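Local coordinates for pectinesterase inhibitor (Actinidia chinensis, PDB 1XG2), which inhibits pectin methylesterase and may take part in regulating fruit ripening, at residues E2-L5 and I6-C10; N61-D65 and P66-G70; N124-T127 and Q128-Q131. All blocks are in the same frame, centred on the assembly; numbering follows the deposited sequence. Where two conformers were deposited one is given.

Contact 1: E2-L5 and I6-C10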
ATOM      1  N   GLU B   2     -33.501   7.023  20.190  1.00 25.59           N
ATOM      2  CA  GLU B   2     -32.163   7.112  19.618  1.00 24.98           C
ATOM      3  C   GLU B   2     -32.204   6.610  18.153  1.00 23.63           C
ATOM      4  O   GLU B   2     -32.918   5.655  17.828  1.00 23.06           O
ATOM      5  CB  GLU B   2     -31.154   6.291  20.450  1.00 25.53           C
ATOM      6  CG  GLU B   2     -29.710   6.374  19.940  1.00 27.70           C
ATOM      7  CD  GLU B   2     -28.739   5.408  20.605  1.00 31.07           C
ATOM      8  OE1 GLU B   2     -28.655   4.245  20.139  1.00 32.02           O
ATOM      9  OE2 GLU B   2     -28.029   5.808  21.568  1.00 33.37           O
ATOM     10  N   ASN B   3     -31.468   7.287  17.271  1.00 22.23           N
ATOM     11  CA  ASN B   3     -31.289   6.818  15.901  1.00 20.99           C
ATOM     12  C   ASN B   3     -30.905   5.334  15.935  1.00 20.30           C
ATOM     13  O   ASN B   3     -29.847   4.976  16.459  1.00 20.17           O
ATOM     14  CB  ASN B   3     -30.208   7.652  15.189  1.00 20.82           C
ATOM     15  CG  ASN B   3     -30.309   7.576  13.668  1.00 19.94           C
ATOM     16  OD1 ASN B   3     -30.560   6.507  13.090  1.00 19.79           O
ATOM     17  ND2 ASN B   3     -30.116   8.701  13.015  1.00 16.59           N
ATOM     18  N   HIS B   4     -31.789   4.475  15.414  1.00 19.53           N
ATOM     19  CA  HIS B   4     -31.539   3.030  15.391  1.00 18.92           C
ATOM     20  C   HIS B   4     -30.267   2.687  14.619  1.00 17.90           C
ATOM     21  O   HIS B   4     -29.638   1.651  14.877  1.00 17.24           O
ATOM     22  CB  HIS B   4     -32.744   2.240  14.823  1.00 18.98           C
ATOM     23  CG  HIS B   4     -32.889   2.320  13.334  1.00 20.27           C
ATOM     24  ND1 HIS B   4     -33.139   3.504  12.672  1.00 22.15           N
ATOM     25  CD2 HIS B   4     -32.857   1.356  12.382  1.00 20.17           C
ATOM     26  CE1 HIS B   4     -33.231   3.266  11.377  1.00 21.71           C
ATOM     27  NE2 HIS B   4     -33.071   1.969  11.177  1.00 21.82           N
ATOM     28  N   LEU B   5     -29.885   3.551  13.684  1.00 17.39           N
ATOM     29  CA  LEU B   5     -28.672   3.325  12.896  1.00 17.41           C
ATOM     30  C   LEU B   5     -27.421   3.312  13.783  1.00 17.09           C
ATOM     31  O   LEU B   5     -26.475   2.591  13.491  1.00 16.42           O
ATOM     32  CB  LEU B   5     -28.528   4.364  11.782  1.00 17.55           C
ATOM     33  CG  LEU B   5     -29.605   4.320  10.693  1.00 18.29           C
ATOM     34  CD1 LEU B   5     -29.432   5.464   9.701  1.00 18.47           C
ATOM     35  CD2 LEU B   5     -29.593   2.958   9.978  1.00 19.21           C
ATOM     36  N   ILE B   6     -27.428   4.095  14.861  1.00 16.98           N
ATOM     37  CA  ILE B   6     -26.301   4.125  15.806  1.00 17.18           C
ATOM     38  C   ILE B   6     -26.048   2.759  16.394  1.00 17.39           C
ATOM     39  O   ILE B   6     -24.902   2.402  16.612  1.00 17.23           O
ATOM     40  CB  ILE B   6     -26.518   5.182  16.916  1.00 17.37           C
ATOM     41  CG1 ILE B   6     -26.330   6.580  16.328  1.00 19.63           C
ATOM     42  CG2 ILE B   6     -25.557   4.982  18.096  1.00 17.74           C
ATOM     43  CD1 ILE B   6     -26.932   7.694  17.180  1.00 21.19           C
ATOM     44  N   SER B   7     -27.102   1.980  16.636  1.00 17.55           N
ATOM     45  CA  SER B   7     -26.944   0.625  17.163  1.00 18.10           C
ATOM     46  C   SER B   7     -26.305  -0.350  16.175  1.00 18.02           C
ATOM     47  O   SER B   7     -25.784  -1.386  16.583  1.00 18.18           O
ATOM     48  CB  SER B   7     -28.286   0.064  17.657  1.00 18.52           C
ATOM     49  OG  SER B   7     -29.091  -0.274  16.540  1.00 21.61           O
ATOM     50  N   GLU B   8     -26.340  -0.020  14.887  1.00 17.66           N
ATOM     51  CA  GLU B   8     -25.633  -0.809  13.879  1.00 17.40           C
ATOM     52  C   GLU B   8     -24.208  -0.361  13.618  1.00 16.89           C
ATOM     53  O   GLU B   8     -23.408  -1.128  13.076  1.00 16.61           O
ATOM     54  CB  GLU B   8     -26.384  -0.758  12.554  1.00 17.30           C
ATOM     55  CG  GLU B   8     -27.785  -1.329  12.624  1.00 19.29           C
ATOM     56  CD  GLU B   8     -28.419  -1.389  11.248  1.00 19.28           C
ATOM     57  OE1 GLU B   8     -29.560  -0.940  11.104  1.00 18.91           O
ATOM     58  OE2 GLU B   8     -27.743  -1.871  10.321  1.00 22.66           O
ATOM     59  N   ILE B   9     -23.901   0.887  13.958  1.00 16.19           N
ATOM     60  CA  ILE B   9     -22.599   1.468  13.646  1.00 15.15           C
ATOM     61  C   ILE B   9     -21.627   1.286  14.793  1.00 15.20           C
ATOM     62  O   ILE B   9     -20.606   0.627  14.650  1.00 14.57           O
ATOM     63  CB  ILE B   9     -22.745   2.967  13.298  1.00 14.69           C
ATOM     64  CG1 ILE B   9     -23.578   3.142  12.027  1.00 13.33           C
ATOM     65  CG2 ILE B   9     -21.381   3.594  13.064  1.00 14.68           C
ATOM     66  CD1 ILE B   9     -24.080   4.577  11.831  1.00 13.87           C
ATOM     67  N   CYS B  10     -21.953   1.867  15.945  1.00 15.51           N
ATOM     68  CA  CYS B  10     -20.989   1.945  17.032  1.00 16.40           C
ATOM     69  C   CYS B  10     -20.435   0.589  17.507  1.00 16.27           C
ATOM     70  O   CYS B  10     -19.229   0.469  17.671  1.00 17.25           O
ATOM     71  CB  CYS B  10     -21.536   2.806  18.180  1.00 16.73           C
ATOM     72  SG  CYS B  10     -21.599   4.519  17.617  1.00 19.77           S
TER

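Contact 2: N61-D65 and P66-G70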
ATOM      1  N   ASN B  61       8.834  21.707  15.700  1.00 25.72           N
ATOM      2  CA  ASN B  61       9.368  23.042  15.961  1.00 26.56           C
ATOM      3  C   ASN B  61      10.180  23.133  17.266  1.00 26.76           C
ATOM      4  O   ASN B  61      10.862  24.139  17.507  1.00 27.72           O
ATOM      5  CB  ASN B  61       8.199  24.035  15.986  1.00 27.26           C
ATOM      6  CG  ASN B  61       8.648  25.488  15.914  1.00 29.87           C
ATOM      7  OD1 ASN B  61       9.283  25.909  14.948  1.00 33.71           O
ATOM      8  ND2 ASN B  61       8.293  26.265  16.933  1.00 33.13           N
ATOM      9  N   GLN B  62      10.099  22.110  18.118  1.00 26.50           N
ATOM     10  CA  GLN B  62      10.873  22.070  19.363  1.00 26.89           C
ATOM     11  C   GLN B  62      11.903  20.934  19.386  1.00 26.73           C
ATOM     12  O   GLN B  62      12.503  20.651  20.417  1.00 27.10           O
ATOM     13  CB  GLN B  62       9.937  21.946  20.566  1.00 26.99           C
ATOM     14  CG  GLN B  62       9.056  20.706  20.574  1.00 27.45           C
ATOM     15  CD  GLN B  62       8.495  20.401  21.934  1.00 27.75           C
ATOM     16  OE1 GLN B  62       9.248  20.106  22.869  1.00 28.40           O
ATOM     17  NE2 GLN B  62       7.164  20.447  22.057  1.00 28.10           N
ATOM     18  N   ALA B  63      12.080  20.276  18.246  1.00 26.78           N
ATOM     19  CA  ALA B  63      12.978  19.139  18.129  1.00 26.56           C
ATOM     20  C   ALA B  63      14.240  19.545  17.379  1.00 26.04           C
ATOM     21  O   ALA B  63      14.195  20.359  16.457  1.00 25.82           O
ATOM     22  CB  ALA B  63      12.286  17.993  17.386  1.00 26.47           C
ATOM     23  N   THR B  64      15.357  18.957  17.784  1.00 25.80           N
ATOM     24  CA  THR B  64      16.620  19.106  17.065  1.00 26.29           C
ATOM     25  C   THR B  64      17.225  17.771  16.630  1.00 25.67           C
ATOM     26  O   THR B  64      18.015  17.744  15.708  1.00 26.03           O
ATOM     27  CB  THR B  64      17.632  19.897  17.929  1.00 26.23           C
ATOM     28  OG1 THR B  64      17.594  19.435  19.286  1.00 28.26           O
ATOM     29  CG2 THR B  64      17.207  21.334  18.036  1.00 25.59           C
ATOM     30  N   ASP B  65      16.855  16.673  17.279  1.00 25.42           N
ATOM     31  CA  ASP B  65      17.412  15.368  16.942  1.00 25.30           C
ATOM     32  C   ASP B  65      16.969  14.951  15.538  1.00 24.76           C
ATOM     33  O   ASP B  65      15.771  14.805  15.304  1.00 23.78           O
ATOM     34  CB  ASP B  65      16.970  14.324  17.960  1.00 25.59           C
ATOM     35  CG  ASP B  65      17.407  12.931  17.573  1.00 27.52           C
ATOM     36  OD1 ASP B  65      18.614  12.740  17.319  1.00 31.40           O
ATOM     37  OD2 ASP B  65      16.620  11.978  17.472  1.00 29.03           O
ATOM     38  N   PRO B  66      17.907  14.780  14.598  1.00 24.21           N
ATOM     39  CA  PRO B  66      17.542  14.450  13.210  1.00 24.17           C
ATOM     40  C   PRO B  66      16.635  13.218  13.019  1.00 23.60           C
ATOM     41  O   PRO B  66      15.758  13.253  12.152  1.00 23.23           O
ATOM     42  CB  PRO B  66      18.900  14.223  12.536  1.00 24.30           C
ATOM     43  CG  PRO B  66      19.832  15.088  13.312  1.00 24.56           C
ATOM     44  CD  PRO B  66      19.371  14.910  14.744  1.00 24.65           C
ATOM     45  N   LYS B  67      16.833  12.166  13.806  1.00 22.95           N
ATOM     46  CA  LYS B  67      16.029  10.954  13.654  1.00 22.63           C
ATOM     47  C   LYS B  67      14.585  11.221  14.064  1.00 21.58           C
ATOM     48  O   LYS B  67      13.647  10.827  13.371  1.00 20.82           O
ATOM     49  CB  LYS B  67      16.603   9.802  14.476  1.00 22.78           C
ATOM     50  CG  LYS B  67      16.018   8.427  14.120  1.00 24.29           C
ATOM     51  CD  LYS B  67      16.748   7.311  14.866  1.00 25.99           C
ATOM     52  CE  LYS B  67      15.996   5.994  14.822  1.00 27.93           C
ATOM     53  NZ  LYS B  67      16.889   4.806  15.031  1.00 28.28           N
ATOM     54  N   LEU B  68      14.423  11.905  15.191  1.00 20.06           N
ATOM     55  CA  LEU B  68      13.107  12.263  15.690  1.00 19.36           C
ATOM     56  C   LEU B  68      12.388  13.168  14.698  1.00 18.89           C
ATOM     57  O   LEU B  68      11.208  12.968  14.423  1.00 18.30           O
ATOM     58  CB  LEU B  68      13.220  12.949  17.059  1.00 19.20           C
ATOM     59  CG  LEU B  68      11.909  13.414  17.698  1.00 19.47           C
ATOM     60  CD1 LEU B  68      10.938  12.245  17.967  1.00 19.73           C
ATOM     61  CD2 LEU B  68      12.213  14.173  18.986  1.00 18.77           C
ATOM     62  N   LYS B  69      13.105  14.157  14.164  1.00 18.38           N
ATOM     63  CA  LYS B  69      12.537  15.082  13.194  1.00 18.75           C
ATOM     64  C   LYS B  69      12.076  14.348  11.934  1.00 17.75           C
ATOM     65  O   LYS B  69      11.065  14.710  11.341  1.00 17.42           O
ATOM     66  CB  LYS B  69      13.547  16.157  12.817  1.00 19.04           C
ATOM     67  CG  LYS B  69      13.863  17.111  13.962  1.00 21.73           C
ATOM     68  CD  LYS B  69      14.654  18.320  13.487  1.00 25.39           C
ATOM     69  CE  LYS B  69      13.742  19.361  12.847  1.00 27.99           C
ATOM     70  NZ  LYS B  69      14.434  20.074  11.730  1.00 31.74           N
ATOM     71  N   GLY B  70      12.828  13.331  11.533  1.00 16.96           N
ATOM     72  CA  GLY B  70      12.457  12.514  10.382  1.00 15.99           C
ATOM     73  C   GLY B  70      11.182  11.715  10.641  1.00 15.29           C
ATOM     74  O   GLY B  70      10.396  11.498   9.729  1.00 14.99           O
TER
HETATM   75  O   HOH W   1      19.481  11.441  15.359  1.00 32.59           O

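Contact 3: N124-T127 and Q128-Q131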
ATOM      1  N   ASN B 124      11.184   7.515  21.276  1.00 22.35           N
ATOM      2  CA  ASN B 124       9.799   7.102  21.456  1.00 22.08           C
ATOM      3  C   ASN B 124       8.807   8.194  21.135  1.00 20.90           C
ATOM      4  O   ASN B 124       9.095   9.379  21.242  1.00 20.21           O
ATOM      5  CB  ASN B 124       9.528   6.661  22.895  1.00 22.90           C
ATOM      6  CG  ASN B 124      10.321   5.449  23.305  1.00 24.81           C
ATOM      7  OD1 ASN B 124      10.703   5.341  24.469  1.00 31.01           O
ATOM      8  ND2 ASN B 124      10.564   4.525  22.378  1.00 25.52           N
ATOM      9  N   ILE B 125       7.607   7.771  20.769  1.00 20.05           N
ATOM     10  CA  ILE B 125       6.571   8.702  20.379  1.00 19.55           C
ATOM     11  C   ILE B 125       6.076   9.458  21.600  1.00 19.15           C
ATOM     12  O   ILE B 125       5.939   8.868  22.668  1.00 18.59           O
ATOM     13  CB  ILE B 125       5.421   7.947  19.695  1.00 19.39           C
ATOM     14  CG1 ILE B 125       4.517   8.921  18.945  1.00 19.06           C
ATOM     15  CG2 ILE B 125       4.638   7.087  20.696  1.00 20.11           C
ATOM     16  CD1 ILE B 125       3.549   8.225  18.042  1.00 18.45           C
ATOM     17  N   PRO B 126       5.814  10.751  21.453  1.00 18.97           N
ATOM     18  CA  PRO B 126       5.124  11.501  22.504  1.00 19.14           C
ATOM     19  C   PRO B 126       3.716  10.956  22.709  1.00 19.36           C
ATOM     20  O   PRO B 126       3.025  10.647  21.735  1.00 18.39           O
ATOM     21  CB  PRO B 126       5.085  12.925  21.963  1.00 19.13           C
ATOM     22  CG  PRO B 126       6.091  12.966  20.897  1.00 19.93           C
ATOM     23  CD  PRO B 126       6.156  11.606  20.310  1.00 19.32           C
ATOM     24  N   THR B 127       3.323  10.804  23.969  1.00 19.27           N
ATOM     25  CA  THR B 127       1.984  10.349  24.323  1.00 19.32           C
ATOM     26  C   THR B 127       0.891  11.113  23.592  1.00 18.46           C
ATOM     27  O   THR B 127      -0.062  10.502  23.122  1.00 18.48           O
ATOM     28  CB  THR B 127       1.771  10.464  25.837  1.00 19.51           C
ATOM     29  OG1 THR B 127       2.695   9.591  26.498  1.00 21.53           O
ATOM     30  CG2 THR B 127       0.406   9.913  26.228  1.00 20.93           C
ATOM     31  N   GLN B 128       1.037  12.433  23.494  1.00 17.75           N
ATOM     32  CA  GLN B 128       0.075  13.295  22.797  1.00 17.78           C
ATOM     33  C   GLN B 128      -0.188  12.819  21.361  1.00 16.80           C
ATOM     34  O   GLN B 128      -1.323  12.823  20.878  1.00 16.69           O
ATOM     35  CB  GLN B 128       0.596  14.737  22.741  1.00 18.28           C
ATOM     36  CG  GLN B 128      -0.421  15.730  22.203  1.00 20.08           C
ATOM     37  CD  GLN B 128       0.061  17.176  22.115  1.00 22.04           C
ATOM     38  OE1 GLN B 128      -0.774  18.079  22.084  1.00 25.47           O
ATOM     39  NE2 GLN B 128       1.372  17.401  22.038  1.00 22.27           N
ATOM     40  N   LEU B 129       0.881  12.452  20.669  1.00 16.40           N
ATOM     41  CA  LEU B 129       0.771  12.014  19.282  1.00 15.37           C
ATOM     42  C   LEU B 129       0.231  10.587  19.214  1.00 15.18           C
ATOM     43  O   LEU B 129      -0.574  10.271  18.342  1.00 15.17           O
ATOM     44  CB  LEU B 129       2.128  12.127  18.598  1.00 15.14           C
ATOM     45  CG  LEU B 129       2.198  11.760  17.117  1.00 15.77           C
ATOM     46  CD1 LEU B 129       1.194  12.555  16.320  1.00 16.03           C
ATOM     47  CD2 LEU B 129       3.619  12.003  16.617  1.00 16.37           C
ATOM     48  N   HIS B 130       0.684   9.714  20.109  1.00 14.97           N
ATOM     49  CA  HIS B 130       0.143   8.362  20.171  1.00 15.40           C
ATOM     50  C   HIS B 130      -1.387   8.428  20.319  1.00 15.60           C
ATOM     51  O   HIS B 130      -2.110   7.761  19.590  1.00 14.25           O
ATOM     52  CB  HIS B 130       0.806   7.544  21.289  1.00 16.04           C
ATOM     53  CG  HIS B 130       0.183   6.203  21.507  1.00 18.07           C
ATOM     54  ND1 HIS B 130      -0.014   5.301  20.485  1.00 21.15           N
ATOM     55  CD2 HIS B 130      -0.299   5.612  22.628  1.00 21.54           C
ATOM     56  CE1 HIS B 130      -0.584   4.210  20.967  1.00 22.09           C
ATOM     57  NE2 HIS B 130      -0.768   4.373  22.265  1.00 20.44           N
ATOM     58  N   GLN B 131      -1.883   9.289  21.205  1.00 15.87           N
ATOM     59  CA  GLN B 131      -3.327   9.386  21.423  1.00 16.49           C
ATOM     60  C   GLN B 131      -4.050   9.946  20.206  1.00 15.34           C
ATOM     61  O   GLN B 131      -5.148   9.485  19.864  1.00 15.06           O
ATOM     62  CB  GLN B 131      -3.652  10.208  22.675  1.00 17.05           C
ATOM     63  CG  GLN B 131      -3.293   9.491  23.986  0.50 18.89           C
ATOM     64  CD  GLN B 131      -4.087   8.212  24.206  0.50 20.88           C
ATOM     65  OE1 GLN B 131      -5.319   8.238  24.244  0.50 23.53           O
ATOM     66  NE2 GLN B 131      -3.387   7.093  24.333  0.50 21.81           N
TER

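Contact 1: E2-L5 and I6-C10
I6 and N3 meet at the start of the short N-terminal helix 4-9, where N3 is the N-cap residue. Its OD1 accepts from L5 N at 3.1 Å with an N-H...O angle of 150°, the donor tilted somewhat from the amide plane, while its ND2 bonds to the carbonyls of S29 and K32. The cap amide therefore works in two directions, closing the first turn and tying it to the segment ahead of helix 34-60.

The side chain of I6 can be followed outward. CB lies 3.4 Å from N3 O, the same carbonyl that takes I6 N in a 3.0 Å bond from well above its plane. With chi1 at -73°, CG1 lies anti to the carbonyl carbon and leads CD1 to 3.8 Å from N3 CB. The other branch, CG2, comes within 3.8 Å of E2 OE1; the glutamate, extended from CA through CD, crosses the isoleucine at about a right angle. Beyond these neighbours, I6 touches L20 and L23 of helix 16-24.

The backbone mixes i to i+3 with i to i+4 bonds: E8 N reaches L5 O at 3.0 Å from far above the carbonyl plane, I9 N makes a weak bond to the same oxygen, and C10 N bonds to I6 O. The side chains of L5 and I9 touch L34 and L37 of helix 34-60, and C10, joined to C19 by a disulfide, links the end of this turn to helix 16-24. On the outer side, S7 OG lies between its own backbone N and carbonyl carbon (chi1 74°), which folds the hydroxyl back to donate to H4 O at 2.6 Å, in the carbonyl plane.

Contact 2: N61-D65 and P66-G70
With chi1 at 174°, the CG of D65 stands anti to its backbone N, and chi2 of 53° turns OD2 toward the first turn of helix 66-95; this is the N-cap arrangement, the aspartate closing the loop that follows helix 34-60. OD2 accepts from L68 N at 3.2 Å with an N-H...O angle of 152°, and the donor arrives from above the carboxylate plane. The same oxygen also lies 3.6 Å from L68 CB, where the two side chains cross at about a right angle.

The backbone of D65 contributes as well: its O takes K69 N at 3.0 Å, nearly along the C=O axis, which sets the first i to i+4 bond of the helix. P66, in the first helical position, has no N-H to give; its ring lies across the D65 side chain at about a right angle, with CD 3.5 Å from D65 OD1.

Before the cap, A63 CB points at the helix and packs against L68 CD2 and the aliphatic part of K69, the latter with CG at 3.9 Å. L68 and D65 also touch P123 in the loop after helix 98-118, and L68 reaches F119 too, joining this turn to that loop. Negative charge at the cap lies at the helix N-terminus, a place where the dipole would probably favour it. A water donates to D65 OD1 at 2.5 Å and accepts from K67 N.

Contact 3: N124-T127 and Q128-Q131
P126 O, at the N-cap position of helix 127-149, takes two donors of the first turn. H130 N bonds to it at 3.0 Å, nearly straight at an N-H...O angle of 170°, whereas the bond from L129 N, also 3.0 Å, is bent to 126° and weak. One residue on, Q131 N reaches T127 O at 2.9 Å, continuing the alpha-helical i to i+4 pattern.

Ahead of the cap, I125 lays its side chain back over this turn. CG1 is anti to the backbone N (chi1 -164°), an orientation that brings CD1 within 3.9 Å of L129 CG, while the CG2 branch meets H130 CB, also at 3.9 Å. The isoleucine crosses both partners at about a right angle. Its branching at CB is what lets it bear on two neighbouring residues of the helix at once.

Around the turn, L129 is buried against T52 and I56 of helix 34-60 and C115 of helix 98-118, with P126 touching L59. F119 contacts both I125 and L129, and H130 ND1 bonds to E116 OE2, linking the beginning of helix 127-149 to the end of helix 98-118.

How the contacts relate
All three contacts are helix starts in an all-helical protein built round a four-helix bundle, yet they close differently: N3 and D65 add a side-chain oxygen to the backbone bonds, whereas the proline P126 offers only its carbonyl. Contacts 2 and 3 lie on the same side of the chain's centre, 14 Å apart between centres and about 5 Å at their nearest atoms; without touching, they share F119 as a neighbour. Contact 1 sits far off, its centre 43 Å from that of contact 2, on the opposite side of the chain's centre, and 31 Å from that of contact 3. Helix 127-149 bridges this gap, beginning at contact 3 and meeting I9 through V145, I146 and L149.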